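Local coordinates for initiator protein NS1 (Human bocavirus, PDB 4KW3), which probably binds the viral replication origin and nicks one DNA strand there, through the N-terminal nuclease domain described here, to start rolling-circle replication, at residues Thr88-Lys93 with Pro99-Ile104; Ala135-Leu140 with Gly183-Leu188; Leu188-Arg191 with Leu197-Gln200; Phe207-Leu212 with Thr263-Val268. All coordinates share one frame; numbering follows the deposited sequence.

Contact 1 (Thr88-Lys93 with Pro99-Ile104); sequences TLMSHK and PRCDII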
loop_
_atom_site.group_PDB
_atom_site.type_symbol
_atom_site.label_atom_id
_atom_site.label_comp_id
_atom_site.label_asym_id
_atom_site.label_seq_id
_atom_site.Cartn_x
_atom_site.Cartn_y
_atom_site.Cartn_z
ATOM N N THR A 88 13.931 -5.280 1.269
ATOM C CA THR A 88 15.234 -4.941 0.732
ATOM C C THR A 88 15.894 -3.830 1.564
ATOM O O THR A 88 17.085 -3.924 1.885
ATOM C CB THR A 88 15.140 -4.526 -0.739
ATOM O OG1 THR A 88 14.564 -5.598 -1.496
ATOM C CG2 THR A 88 16.537 -4.178 -1.312
ATOM N N LEU A 89 15.114 -2.803 1.927
ATOM C CA LEU A 89 15.620 -1.700 2.747
ATOM C C LEU A 89 16.209 -2.191 4.058
ATOM O O LEU A 89 17.359 -1.870 4.373
ATOM C CB LEU A 89 14.533 -0.681 3.057
ATOM C CG LEU A 89 14.978 0.426 4.036
ATOM C CD1 LEU A 89 15.926 1.431 3.412
ATOM C CD2 LEU A 89 13.769 1.155 4.594
ATOM N N MET A 90 15.437 -2.986 4.804
ATOM C CA MET A 90 15.899 -3.495 6.098
ATOM C C MET A 90 17.101 -4.413 5.917
ATOM O O MET A 90 18.007 -4.462 6.745
ATOM C CB MET A 90 14.784 -4.217 6.843
ATOM C CG MET A 90 13.712 -3.270 7.292
ATOM S SD MET A 90 14.414 -1.868 8.187
ATOM C CE MET A 90 14.676 -2.575 9.813
ATOM N N SER A 91 17.084 -5.146 4.816
ATOM C CA SER A 91 18.193 -5.990 4.437
ATOM C C SER A 91 19.505 -5.190 4.340
ATOM O O SER A 91 20.539 -5.611 4.874
ATOM C CB SER A 91 17.869 -6.653 3.101
ATOM O OG SER A 91 18.771 -7.687 2.813
ATOM N N HIS A 92 19.452 -4.036 3.678
ATOM C CA HIS A 92 20.601 -3.144 3.606
ATOM C C HIS A 92 20.974 -2.608 4.995
ATOM O O HIS A 92 22.138 -2.656 5.381
ATOM C CB HIS A 92 20.363 -1.974 2.639
ATOM C CG HIS A 92 20.323 -2.361 1.192
ATOM N ND1 HIS A 92 20.084 -3.650 0.765
ATOM C CD2 HIS A 92 20.494 -1.622 0.070
ATOM C CE1 HIS A 92 20.109 -3.688 -0.555
ATOM N NE2 HIS A 92 20.355 -2.471 -1.002
ATOM N N LYS A 93 19.994 -2.095 5.741
ATOM C CA LYS A 93 20.267 -1.503 7.052
ATOM C C LYS A 93 20.911 -2.486 8.015
ATOM O O LYS A 93 21.709 -2.087 8.859
ATOM C CB LYS A 93 19.005 -0.927 7.696
ATOM C CG LYS A 93 18.343 0.185 6.912
ATOM C CD LYS A 93 19.272 1.361 6.743
ATOM C CE LYS A 93 18.521 2.552 6.170
ATOM N NZ LYS A 93 19.466 3.641 5.778
ATOM N N PRO A 99 16.562 -10.205 7.200
ATOM C CA PRO A 99 16.468 -9.196 8.264
ATOM C C PRO A 99 15.405 -9.501 9.300
ATOM O O PRO A 99 14.378 -10.086 8.957
ATOM C CB PRO A 99 16.110 -7.907 7.511
ATOM C CG PRO A 99 15.573 -8.352 6.202
ATOM C CD PRO A 99 16.230 -9.644 5.877
ATOM N N ARG A 100 15.666 -9.122 10.549
ATOM C CA ARG A 100 14.658 -9.212 11.597
ATOM C C ARG A 100 13.934 -7.892 11.708
ATOM O O ARG A 100 14.486 -6.909 12.214
ATOM C CB ARG A 100 15.269 -9.571 12.953
ATOM C CG ARG A 100 16.044 -10.868 12.965
ATOM C CD ARG A 100 16.509 -11.236 14.364
ATOM N NE ARG A 100 17.344 -12.432 14.330
ATOM C CZ ARG A 100 16.885 -13.676 14.431
ATOM N NH1 ARG A 100 15.581 -13.896 14.575
ATOM N NH2 ARG A 100 17.733 -14.696 14.386
ATOM N N CYS A 101 12.690 -7.881 11.251
ATOM C CA CYS A 101 11.874 -6.677 11.290
ATOM C C CYS A 101 10.390 -6.988 11.221
ATOM O O CYS A 101 9.988 -8.068 10.824
ATOM C CB CYS A 101 12.232 -5.787 10.111
ATOM S SG CYS A 101 12.091 -6.674 8.577
ATOM N N ASP A 102 9.569 -6.026 11.600
ATOM C CA ASP A 102 8.152 -6.149 11.352
ATOM C C ASP A 102 7.755 -5.112 10.326
ATOM O O ASP A 102 8.248 -3.975 10.355
ATOM C CB ASP A 102 7.339 -6.010 12.640
ATOM C CG ASP A 102 7.465 -7.228 13.546
ATOM O OD1 ASP A 102 6.970 -8.304 13.139
ATOM O OD2 ASP A 102 8.019 -7.104 14.669
ATOM N N ILE A 103 6.895 -5.517 9.394
ATOM C CA ILE A 103 6.483 -4.625 8.316
ATOM C C ILE A 103 4.984 -4.740 8.044
ATOM O O ILE A 103 4.471 -5.835 7.800
ATOM C CB ILE A 103 7.246 -4.950 7.006
ATOM C CG1 ILE A 103 8.758 -4.793 7.212
ATOM C CG2 ILE A 103 6.752 -4.066 5.845
ATOM C CD1 ILE A 103 9.584 -5.465 6.160
ATOM N N ILE A 104 4.288 -3.605 8.089
ATOM C CA ILE A 104 2.930 -3.523 7.558
ATOM C C ILE A 104 2.908 -2.537 6.382
ATOM O O ILE A 104 3.530 -1.464 6.454
ATOM C CB ILE A 104 1.927 -3.085 8.616
ATOM C CG1 ILE A 104 1.859 -4.135 9.738
ATOM C CG2 ILE A 104 0.540 -2.824 7.962
ATOM C CD1 ILE A 104 1.159 -3.645 11.027
#

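Contact 2 (Ala135-Leu140 with Gly183-Leu188); sequences AQFYGL and GNMQIL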
loop_
_atom_site.group_PDB
_atom_site.type_symbol
_atom_site.label_atom_id
_atom_site.label_comp_id
_atom_site.label_asym_id
_atom_site.label_seq_id
_atom_site.Cartn_x
_atom_site.Cartn_y
_atom_site.Cartn_z
ATOM N N ALA A 135 14.957 8.922 0.518
ATOM C CA ALA A 135 15.303 8.818 -0.902
ATOM C C ALA A 135 15.703 7.392 -1.302
ATOM O O ALA A 135 15.284 6.875 -2.345
ATOM C CB ALA A 135 16.396 9.812 -1.267
ATOM N N GLN A 136 16.509 6.768 -0.455
ATOM C CA GLN A 136 16.943 5.403 -0.662
ATOM C C GLN A 136 15.726 4.479 -0.730
ATOM O O GLN A 136 15.615 3.649 -1.635
ATOM C CB GLN A 136 17.876 5.000 0.479
ATOM C CG GLN A 136 18.387 3.583 0.453
ATOM C CD GLN A 136 19.023 3.165 1.773
ATOM O OE1 GLN A 136 18.908 3.861 2.786
ATOM N NE2 GLN A 136 19.736 2.043 1.754
ATOM N N PHE A 137 14.814 4.648 0.225
ATOM C CA PHE A 137 13.606 3.844 0.318
ATOM C C PHE A 137 12.774 4.055 -0.943
ATOM O O PHE A 137 12.297 3.095 -1.551
ATOM C CB PHE A 137 12.812 4.228 1.569
ATOM C CG PHE A 137 11.828 3.175 2.029
ATOM C CD1 PHE A 137 11.591 2.030 1.269
ATOM C CD2 PHE A 137 11.136 3.336 3.225
ATOM C CE1 PHE A 137 10.685 1.057 1.696
ATOM C CE2 PHE A 137 10.222 2.383 3.647
ATOM C CZ PHE A 137 10.000 1.234 2.887
ATOM N N TYR A 138 12.617 5.319 -1.324
ATOM C CA TYR A 138 11.920 5.715 -2.546
ATOM C C TYR A 138 12.491 4.998 -3.773
ATOM O O TYR A 138 11.738 4.498 -4.615
ATOM C CB TYR A 138 12.035 7.226 -2.744
ATOM C CG TYR A 138 11.154 7.805 -3.837
ATOM C CD1 TYR A 138 9.806 7.465 -3.934
ATOM C CD2 TYR A 138 11.665 8.723 -4.753
ATOM C CE1 TYR A 138 8.993 8.013 -4.930
ATOM C CE2 TYR A 138 10.874 9.266 -5.743
ATOM C CZ TYR A 138 9.541 8.905 -5.834
ATOM O OH TYR A 138 8.768 9.458 -6.824
ATOM N N GLY A 139 13.816 4.941 -3.867
ATOM C CA GLY A 139 14.468 4.341 -5.012
ATOM C C GLY A 139 14.281 2.837 -5.076
ATOM O O GLY A 139 14.042 2.273 -6.135
ATOM N N LEU A 140 14.387 2.186 -3.930
ATOM C CA LEU A 140 14.127 0.772 -3.838
ATOM C C LEU A 140 12.676 0.452 -4.238
ATOM O O LEU A 140 12.415 -0.555 -4.899
ATOM C CB LEU A 140 14.403 0.294 -2.420
ATOM C CG LEU A 140 15.848 0.399 -1.934
ATOM C CD1 LEU A 140 15.931 -0.049 -0.474
ATOM C CD2 LEU A 140 16.747 -0.437 -2.794
ATOM N N GLY A 183 8.875 14.888 -2.784
ATOM C CA GLY A 183 7.792 14.843 -1.815
ATOM C C GLY A 183 6.970 13.561 -1.830
ATOM O O GLY A 183 6.003 13.431 -1.084
ATOM N N ASN A 184 7.361 12.615 -2.679
ATOM C CA ASN A 184 6.633 11.362 -2.867
ATOM C C ASN A 184 7.070 10.252 -1.931
ATOM O O ASN A 184 6.604 9.119 -2.032
ATOM C CB ASN A 184 6.771 10.900 -4.308
ATOM C CG ASN A 184 6.304 11.940 -5.273
ATOM O OD1 ASN A 184 5.130 12.290 -5.287
ATOM N ND2 ASN A 184 7.217 12.465 -6.067
ATOM N N MET A 185 8.010 10.565 -1.053
ATOM C CA MET A 185 8.389 9.631 -0.004
ATOM C C MET A 185 8.612 10.463 1.254
ATOM O O MET A 185 9.558 11.253 1.327
ATOM C CB MET A 185 9.656 8.841 -0.382
ATOM C CG MET A 185 9.907 7.655 0.527
ATOM S SD MET A 185 8.467 6.564 0.473
ATOM C CE MET A 185 8.954 5.277 1.570
ATOM N N GLN A 186 7.729 10.317 2.233
ATOM C CA GLN A 186 7.840 11.135 3.435
ATOM C C GLN A 186 7.706 10.285 4.671
ATOM O O GLN A 186 7.026 9.256 4.643
ATOM C CB GLN A 186 6.810 12.265 3.430
ATOM C CG GLN A 186 7.030 13.241 2.272
ATOM C CD GLN A 186 6.212 14.496 2.400
ATOM O OE1 GLN A 186 6.281 15.178 3.414
ATOM N NE2 GLN A 186 5.429 14.811 1.377
ATOM N N ILE A 187 8.397 10.685 5.737
ATOM C CA ILE A 187 8.231 10.023 7.024
ATOM C C ILE A 187 7.163 10.787 7.834
ATOM O O ILE A 187 7.111 12.010 7.795
ATOM C CB ILE A 187 9.580 9.943 7.778
ATOM C CG1 ILE A 187 9.479 9.058 9.021
ATOM C CG2 ILE A 187 10.129 11.324 8.144
ATOM C CD1 ILE A 187 10.844 8.531 9.483
ATOM N N LEU A 188 6.297 10.076 8.551
ATOM C CA LEU A 188 5.349 10.750 9.437
ATOM C C LEU A 188 5.983 11.193 10.743
ATOM O O LEU A 188 6.513 10.384 11.501
ATOM C CB LEU A 188 4.139 9.883 9.754
ATOM C CG LEU A 188 3.293 9.500 8.548
ATOM C CD1 LEU A 188 1.984 8.912 9.042
ATOM C CD2 LEU A 188 3.094 10.708 7.640
#

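Contact 3 (Leu188-Arg191 with Leu197-Gln200); sequences LQYR and LHAQ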
loop_
_atom_site.group_PDB
_atom_site.type_symbol
_atom_site.label_atom_id
_atom_site.label_comp_id
_atom_site.label_asym_id
_atom_site.label_seq_id
_atom_site.Cartn_x
_atom_site.Cartn_y
_atom_site.Cartn_z
ATOM N N LEU A 188 6.297 10.076 8.551
ATOM C CA LEU A 188 5.349 10.750 9.437
ATOM C C LEU A 188 5.983 11.193 10.743
ATOM O O LEU A 188 6.513 10.384 11.501
ATOM C CB LEU A 188 4.139 9.883 9.754
ATOM C CG LEU A 188 3.293 9.500 8.548
ATOM C CD1 LEU A 188 1.984 8.912 9.042
ATOM C CD2 LEU A 188 3.094 10.708 7.640
ATOM N N GLN A 189 5.823 12.468 11.052
ATOM C CA GLN A 189 6.354 13.021 12.275
ATOM C C GLN A 189 5.225 13.602 13.119
ATOM O O GLN A 189 4.153 13.897 12.602
ATOM C CB GLN A 189 7.394 14.084 11.922
ATOM C CG GLN A 189 8.613 13.470 11.232
ATOM C CD GLN A 189 9.763 14.446 11.053
ATOM O OE1 GLN A 189 10.763 14.379 11.770
ATOM N NE2 GLN A 189 9.636 15.341 10.087
ATOM N N TYR A 190 5.453 13.702 14.426
ATOM C CA TYR A 190 4.526 14.372 15.338
ATOM C C TYR A 190 5.235 15.309 16.313
ATOM O O TYR A 190 6.456 15.298 16.419
ATOM C CB TYR A 190 3.694 13.364 16.116
ATOM C CG TYR A 190 4.472 12.614 17.157
ATOM C CD1 TYR A 190 5.228 11.504 16.817
ATOM C CD2 TYR A 190 4.446 13.013 18.491
ATOM C CE1 TYR A 190 5.941 10.804 17.777
ATOM C CE2 TYR A 190 5.155 12.318 19.461
ATOM C CZ TYR A 190 5.902 11.213 19.097
ATOM O OH TYR A 190 6.614 10.511 20.049
ATOM N N ARG A 191 4.456 16.136 17.001
ATOM C CA ARG A 191 4.958 16.959 18.113
ATOM C C ARG A 191 4.521 16.440 19.492
ATOM O O ARG A 191 3.413 15.913 19.642
ATOM C CB ARG A 191 4.535 18.413 17.967
ATOM C CG ARG A 191 4.909 18.992 16.646
ATOM C CD ARG A 191 5.982 20.027 16.811
ATOM N NE ARG A 191 6.340 20.614 15.527
ATOM C CZ ARG A 191 7.372 21.426 15.358
ATOM N NH1 ARG A 191 8.138 21.748 16.394
ATOM N NH2 ARG A 191 7.638 21.924 14.160
ATOM N N LEU A 197 9.813 17.835 17.576
ATOM C CA LEU A 197 9.503 16.808 16.565
ATOM C C LEU A 197 10.039 15.420 16.864
ATOM O O LEU A 197 11.157 15.252 17.336
ATOM C CB LEU A 197 10.050 17.160 15.189
ATOM C CG LEU A 197 9.112 17.809 14.197
ATOM C CD1 LEU A 197 9.786 17.776 12.841
ATOM C CD2 LEU A 197 7.828 17.017 14.188
ATOM N N HIS A 198 9.207 14.428 16.587
ATOM C CA HIS A 198 9.585 13.025 16.704
ATOM C C HIS A 198 9.169 12.255 15.458
ATOM O O HIS A 198 8.079 12.465 14.932
ATOM C CB HIS A 198 8.934 12.432 17.939
ATOM C CG HIS A 198 9.233 13.205 19.179
ATOM N ND1 HIS A 198 10.339 12.954 19.962
ATOM C CD2 HIS A 198 8.602 14.265 19.739
ATOM C CE1 HIS A 198 10.359 13.808 20.970
ATOM N NE2 HIS A 198 9.319 14.615 20.854
ATOM N N ALA A 199 10.027 11.359 14.985
ATOM C CA ALA A 199 9.748 10.630 13.753
ATOM C C ALA A 199 9.405 9.206 14.098
ATOM O O ALA A 199 8.932 8.456 13.260
ATOM C CB ALA A 199 10.924 10.671 12.792
ATOM N N GLN A 200 9.659 8.831 15.341
ATOM C CA GLN A 200 9.389 7.473 15.780
ATOM C C GLN A 200 7.905 7.289 16.032
ATOM O O GLN A 200 7.271 8.096 16.708
ATOM C CB GLN A 200 10.184 7.161 17.048
ATOM C CG GLN A 200 10.161 5.721 17.483
ATOM C CD GLN A 200 11.340 5.363 18.390
ATOM O OE1 GLN A 200 12.338 6.097 18.461
ATOM N NE2 GLN A 200 11.231 4.233 19.087
HETATM O O HOH W 1 7.179 7.754 11.717
#

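Contact 4 (Phe207-Leu212 with Thr263-Val268); sequences FFKNYL and TLDNEV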
loop_
_atom_site.group_PDB
_atom_site.type_symbol
_atom_site.label_atom_id
_atom_site.label_comp_id
_atom_site.label_asym_id
_atom_site.label_seq_id
_atom_site.Cartn_x
_atom_site.Cartn_y
_atom_site.Cartn_z
ATOM N N PHE A 207 -1.517 2.518 15.867
ATOM C CA PHE A 207 -1.649 3.328 14.668
ATOM C C PHE A 207 -2.294 2.490 13.561
ATOM O O PHE A 207 -3.188 2.964 12.843
ATOM C CB PHE A 207 -0.312 3.912 14.233
ATOM C CG PHE A 207 -0.395 4.652 12.952
ATOM C CD1 PHE A 207 -0.999 5.901 12.905
ATOM C CD2 PHE A 207 0.068 4.071 11.771
ATOM C CE1 PHE A 207 -1.126 6.586 11.717
ATOM C CE2 PHE A 207 -0.039 4.745 10.572
ATOM C CZ PHE A 207 -0.638 6.007 10.537
ATOM N N PHE A 208 -1.847 1.240 13.446
ATOM C CA PHE A 208 -2.459 0.255 12.543
ATOM C C PHE A 208 -3.948 0.076 12.844
ATOM O O PHE A 208 -4.795 0.211 11.957
ATOM C CB PHE A 208 -1.740 -1.096 12.689
ATOM C CG PHE A 208 -2.287 -2.198 11.806
ATOM C CD1 PHE A 208 -2.511 -1.986 10.448
ATOM C CD2 PHE A 208 -2.553 -3.456 12.337
ATOM C CE1 PHE A 208 -2.997 -3.003 9.636
ATOM C CE2 PHE A 208 -3.059 -4.492 11.528
ATOM C CZ PHE A 208 -3.278 -4.261 10.172
ATOM N N LYS A 209 -4.251 -0.221 14.108
ATOM C CA LYS A 209 -5.606 -0.543 14.528
ATOM C C LYS A 209 -6.540 0.642 14.354
ATOM O O LYS A 209 -7.665 0.483 13.853
ATOM C CB LYS A 209 -5.638 -0.986 15.990
ATOM C CG LYS A 209 -7.035 -1.381 16.460
ATOM C CD LYS A 209 -7.195 -1.390 17.983
ATOM C CE LYS A 209 -7.210 0.003 18.530
ATOM N NZ LYS A 209 -7.651 0.055 19.955
ATOM N N ASN A 210 -6.066 1.834 14.730
ATOM C CA ASN A 210 -6.953 2.986 14.749
ATOM C C ASN A 210 -7.012 3.805 13.480
ATOM O O ASN A 210 -8.059 4.390 13.192
ATOM C CB ASN A 210 -6.648 3.895 15.946
ATOM C CG ASN A 210 -7.043 3.257 17.229
ATOM O OD1 ASN A 210 -8.066 2.581 17.280
ATOM N ND2 ASN A 210 -6.226 3.414 18.263
ATOM N N TYR A 211 -5.938 3.811 12.694
ATOM C CA TYR A 211 -5.949 4.652 11.509
ATOM C C TYR A 211 -5.994 3.832 10.213
ATOM O O TYR A 211 -6.728 4.176 9.312
ATOM C CB TYR A 211 -4.796 5.697 11.472
ATOM C CG TYR A 211 -4.805 6.406 10.131
ATOM C CD1 TYR A 211 -5.693 7.466 9.886
ATOM C CD2 TYR A 211 -3.992 5.968 9.076
ATOM C CE1 TYR A 211 -5.757 8.077 8.634
ATOM C CE2 TYR A 211 -4.050 6.574 7.823
ATOM C CZ TYR A 211 -4.943 7.626 7.608
ATOM O OH TYR A 211 -5.011 8.233 6.371
ATOM N N LEU A 212 -5.276 2.721 10.135
ATOM C CA LEU A 212 -5.230 1.954 8.883
ATOM C C LEU A 212 -6.391 0.937 8.741
ATOM O O LEU A 212 -6.971 0.803 7.664
ATOM C CB LEU A 212 -3.880 1.257 8.736
ATOM C CG LEU A 212 -2.647 2.154 8.535
ATOM C CD1 LEU A 212 -1.398 1.294 8.415
ATOM C CD2 LEU A 212 -2.802 3.037 7.281
ATOM N N THR A 263 -10.793 -8.004 17.174
ATOM C CA THR A 263 -9.896 -8.745 18.038
ATOM C C THR A 263 -8.793 -7.845 18.610
ATOM O O THR A 263 -8.544 -7.867 19.812
ATOM C CB THR A 263 -9.269 -9.931 17.295
ATOM O OG1 THR A 263 -10.305 -10.821 16.859
ATOM C CG2 THR A 263 -8.303 -10.676 18.194
ATOM N N LEU A 264 -8.139 -7.046 17.761
ATOM C CA LEU A 264 -7.162 -6.072 18.256
ATOM C C LEU A 264 -7.770 -5.104 19.265
ATOM O O LEU A 264 -7.170 -4.802 20.288
ATOM C CB LEU A 264 -6.510 -5.282 17.119
ATOM C CG LEU A 264 -5.562 -6.058 16.217
ATOM C CD1 LEU A 264 -4.966 -5.134 15.156
ATOM C CD2 LEU A 264 -4.481 -6.733 17.040
ATOM N N ASP A 265 -8.968 -4.622 18.972
ATOM C CA ASP A 265 -9.576 -3.590 19.797
ATOM C C ASP A 265 -10.075 -4.124 21.144
ATOM O O ASP A 265 -10.109 -3.400 22.132
ATOM C CB ASP A 265 -10.704 -2.900 19.032
ATOM C CG ASP A 265 -10.994 -1.512 19.549
ATOM O OD1 ASP A 265 -10.049 -0.848 20.042
ATOM O OD2 ASP A 265 -12.165 -1.080 19.451
ATOM N N ASN A 266 -10.428 -5.399 21.191
ATOM C CA ASN A 266 -10.977 -5.981 22.413
ATOM C C ASN A 266 -10.020 -6.787 23.301
ATOM O O ASN A 266 -10.067 -6.655 24.515
ATOM C CB ASN A 266 -12.243 -6.790 22.106
ATOM C CG ASN A 266 -13.300 -5.964 21.374
ATOM O OD1 ASN A 266 -13.701 -6.298 20.257
ATOM N ND2 ASN A 266 -13.756 -4.886 22.003
ATOM N N GLU A 267 -9.162 -7.609 22.700
ATOM C CA GLU A 267 -8.314 -8.532 23.448
ATOM C C GLU A 267 -6.867 -8.086 23.509
ATOM O O GLU A 267 -6.187 -8.268 24.519
ATOM C CB GLU A 267 -8.340 -9.901 22.790
ATOM C CG GLU A 267 -9.728 -10.309 22.382
ATOM C CD GLU A 267 -9.755 -11.681 21.765
ATOM O OE1 GLU A 267 -8.670 -12.321 21.705
ATOM O OE2 GLU A 267 -10.856 -12.098 21.327
ATOM N N VAL A 268 -6.379 -7.532 22.416
ATOM C CA VAL A 268 -4.953 -7.285 22.314
ATOM C C VAL A 268 -4.529 -5.888 22.766
ATOM O O VAL A 268 -3.750 -5.744 23.691
ATOM C CB VAL A 268 -4.474 -7.518 20.903
ATOM C CG1 VAL A 268 -2.946 -7.407 20.861
ATOM C CG2 VAL A 268 -4.960 -8.883 20.433
#

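Contact 1 (Thr88-Lys93 with Pro99-Ile104)
Met-90, near the C-terminal end of helix 74-94, lies against Pro-99 and Cys-101 in the alpha-to-beta connection that leads from this helix into strand 101-109 of the mixed sheet; the domain has the HUH endonuclease fold of rolling-circle replication proteins, as its Rep-clan membership and His-Cys-His motif indicate. Along Met-90, CB touches both partners, 4.0 Å from Pro-99 CB and equally close to Cys-101 SG. With chi1 at -69°, CG lies anti to the carbonyl carbon and continues over the cysteine, 4.0 Å from Cys-101 SG. Beyond CG the chain folds at both chi2 and chi3, curling the thioether so that the terminal CE comes back to within 4.0 Å of Cys-101 CB. The methionine thus meets the cysteine through CB, CG and CE, and its other neighbours, Val-120 on strand 114-122 and Leu-125, extend the apolar setting. Cys-101 SG is set between its own backbone N and carbonyl carbon, a rotamer that turns the sulfur to the helix. This is van der Waals packing, and the polar group at its border is bound elsewhere: Ser-91 OG is hydrogen-bonded to Asn-96 O in the turn. The proline ring reaches one residue past the methionine along the helix, Pro-99 CG lying 3.8 Å from Ser-91 N.

Contact 2 (Ala135-Leu140 with Gly183-Leu188)
Met-185 lies in the angle between two aromatic side chains, Phe-137 and Tyr-138, that come from consecutive positions of helix 134-149. Its CG is anti to the backbone N (chi1 -167°), which carries the chain toward the helix; a bend at chi2 (58°) and a straight chi3 then bring the methyl group over one face of the Phe-137 ring. There Met-185 CE makes a CH-pi contact, 3.8 Å from the ring centroid and displaced toward the rim on the CD2 side. The sulfur sits farther back, with Met-185 SD 5.4 Å from the same centroid in an oblique Met-aromatic contact. Tyr-138 also has CG anti to its backbone N, but its ring runs the opposite way to the methionine, the two side chains sliding past each other with Tyr-138 CB 3.7 Å from Met-185 CB. The ring continues along the strand entrance to Asn-184, whose CB is 3.5 Å from Tyr-138 OH. Ring and amide planes are 26° apart, and the amide is held by its own loop, through a hydrogen bond from Asn-184 ND2 to Thr-181 O. Gln-186 NE2 donates a hydrogen bond to Gly-183 O (2.9 Å), closing the turn that leads into the strand. This is helix-on-sheet packing of an alpha/beta nuclease domain, helix 134-149 against strand 185-191: Phe-137 meets Tyr-18 of strand 15-21 edge-to-face and packs on Leu-89 of helix 74-94, while Tyr-138 reaches Ala-172 and Ala-176 of helix 160-177.

Contact 3 (Leu188-Arg191 with Leu197-Gln200)
Tyr-190 and His-198 form the hydrogen-bonded pair of a short antiparallel beta hairpin, strand 185-191 with strand 197-198. Tyr-190 N donates to His-198 O and His-198 N to Tyr-190 O, both at 2.9 Å and nearly straight, so the two backbones are clamped in both directions. The side chains of this pair share one face of the hairpin and make its dense part. The tyrosine CG stands between backbone N and carbonyl carbon (chi1 71°), which swings the ring across the partner strand. His-198 CB then lies over one ring face, 3.8 Å from the Tyr-190 centroid, while Gln-200 O approaches the ring edge in its plane. The imidazole itself is slid aside: the ring planes are 27° apart but the centroids 5.2 Å, so they barely overlap. On the other face Arg-191 and Leu-197 pack more loosely and are more solvent-exposed, Leu-197 CG sitting over the centre of the Arg-191 guanidinium, 4.1 Å above its plane. Gln-189, just before the paired residues, crosses Leu-197 at about a right angle, with 3.7 Å between Leu-197 CD1 and Gln-189 NE2. Leu-197 closes the origin-binding region 193-197, assigned by similarity. The polar tips turn back into the connecting loop, Arg-191 NH1 to Gly-195 O and His-198 NE2 to Asp-192 OD2. The aspartate would tend to favour a protonated imidazole, and these bonds tie both strands to the loop that probably carries origin-binding residues.

Contact 4 (Phe207-Leu212 with Thr263-Val268)
Lys-209 reaches across from helix 204-212 to Asp-265 of helix 257-268, where NZ forms a salt bridge with Asp-265 OD1 at 2.6 Å and meets that oxygen nearly head-on to its C-O bond. On the way the lysine stem runs alongside Leu-264 in the opposite sense, Lys-209 CG lying 4.0 Å from Leu-264 CB. The first two torsions keep the stem extended, with CG anti to the backbone N (chi1 -178°), and a turn at chi3 (72°) bends its end toward the carboxylate; the Lys-209 and Asp-265 side chains cross at about a right angle. Beside this polar link Leu-264 CD1 touches the Phe-208 ring, 4.1 Å from Phe-208 CD2, the two side chains crossing almost perpendicularly. The predicted RCR-3 motif of this HUH nuclease begins in the last turn of helix 204-212, with the predicted nucleophile Tyr-211 and Leu-212, and runs on beyond it. Helix 257-268 packs against the Phe-208 and Lys-209 side, while Tyr-211 points elsewhere. The short segments run closer to antiparallel, 142° between directions, with axes 10.4 Å apart, a separation spanned by Lys-209 and Phe-208 from one helix and Leu-264 and Asp-265 from the other. In the next shell, Lys-209 NZ has a second acceptor in Ile-269 O, just past the end of helix 257-268. Phe-208 rests also on Tyr-260 of that helix and on Thr-245 and Ile-247 of strand 241-247. Beyond them Leu-212 packs on His-117, a predicted metal ligand, and its carbonyl oxygen accepts a hydrogen bond from Gln-106 NE2.

In the fold
Contacts 1 and 2 join helices 74-94 and 134-149 to the central sheet and meet each other directly: Leu-89 CD2 is 3.7 Å from Phe-137 CD2, and Lys-93 NZ is 3.1 Å from Gln-136 OE1. Contact 3 continues strand 185-191 from contact 2 through the shared Leu-188, with Ile-187 CD1 3.9 Å from Ala-199 CB. Leu-188 CD1 also reaches contact 4, 4.2 Å from Phe-207 CZ, and its side chain lies about 5 Å from that of His-117 and about 7 Å from that of Tyr-211. Contact 4 touches contact 1, Ile-104 CD1 to Phe-208 CG at 3.8 Å. Contact 4 holds the predicted Tyr-211, contacts 2 and 3 approach the nuclease site through Leu-188, and contact 1 lies away from it.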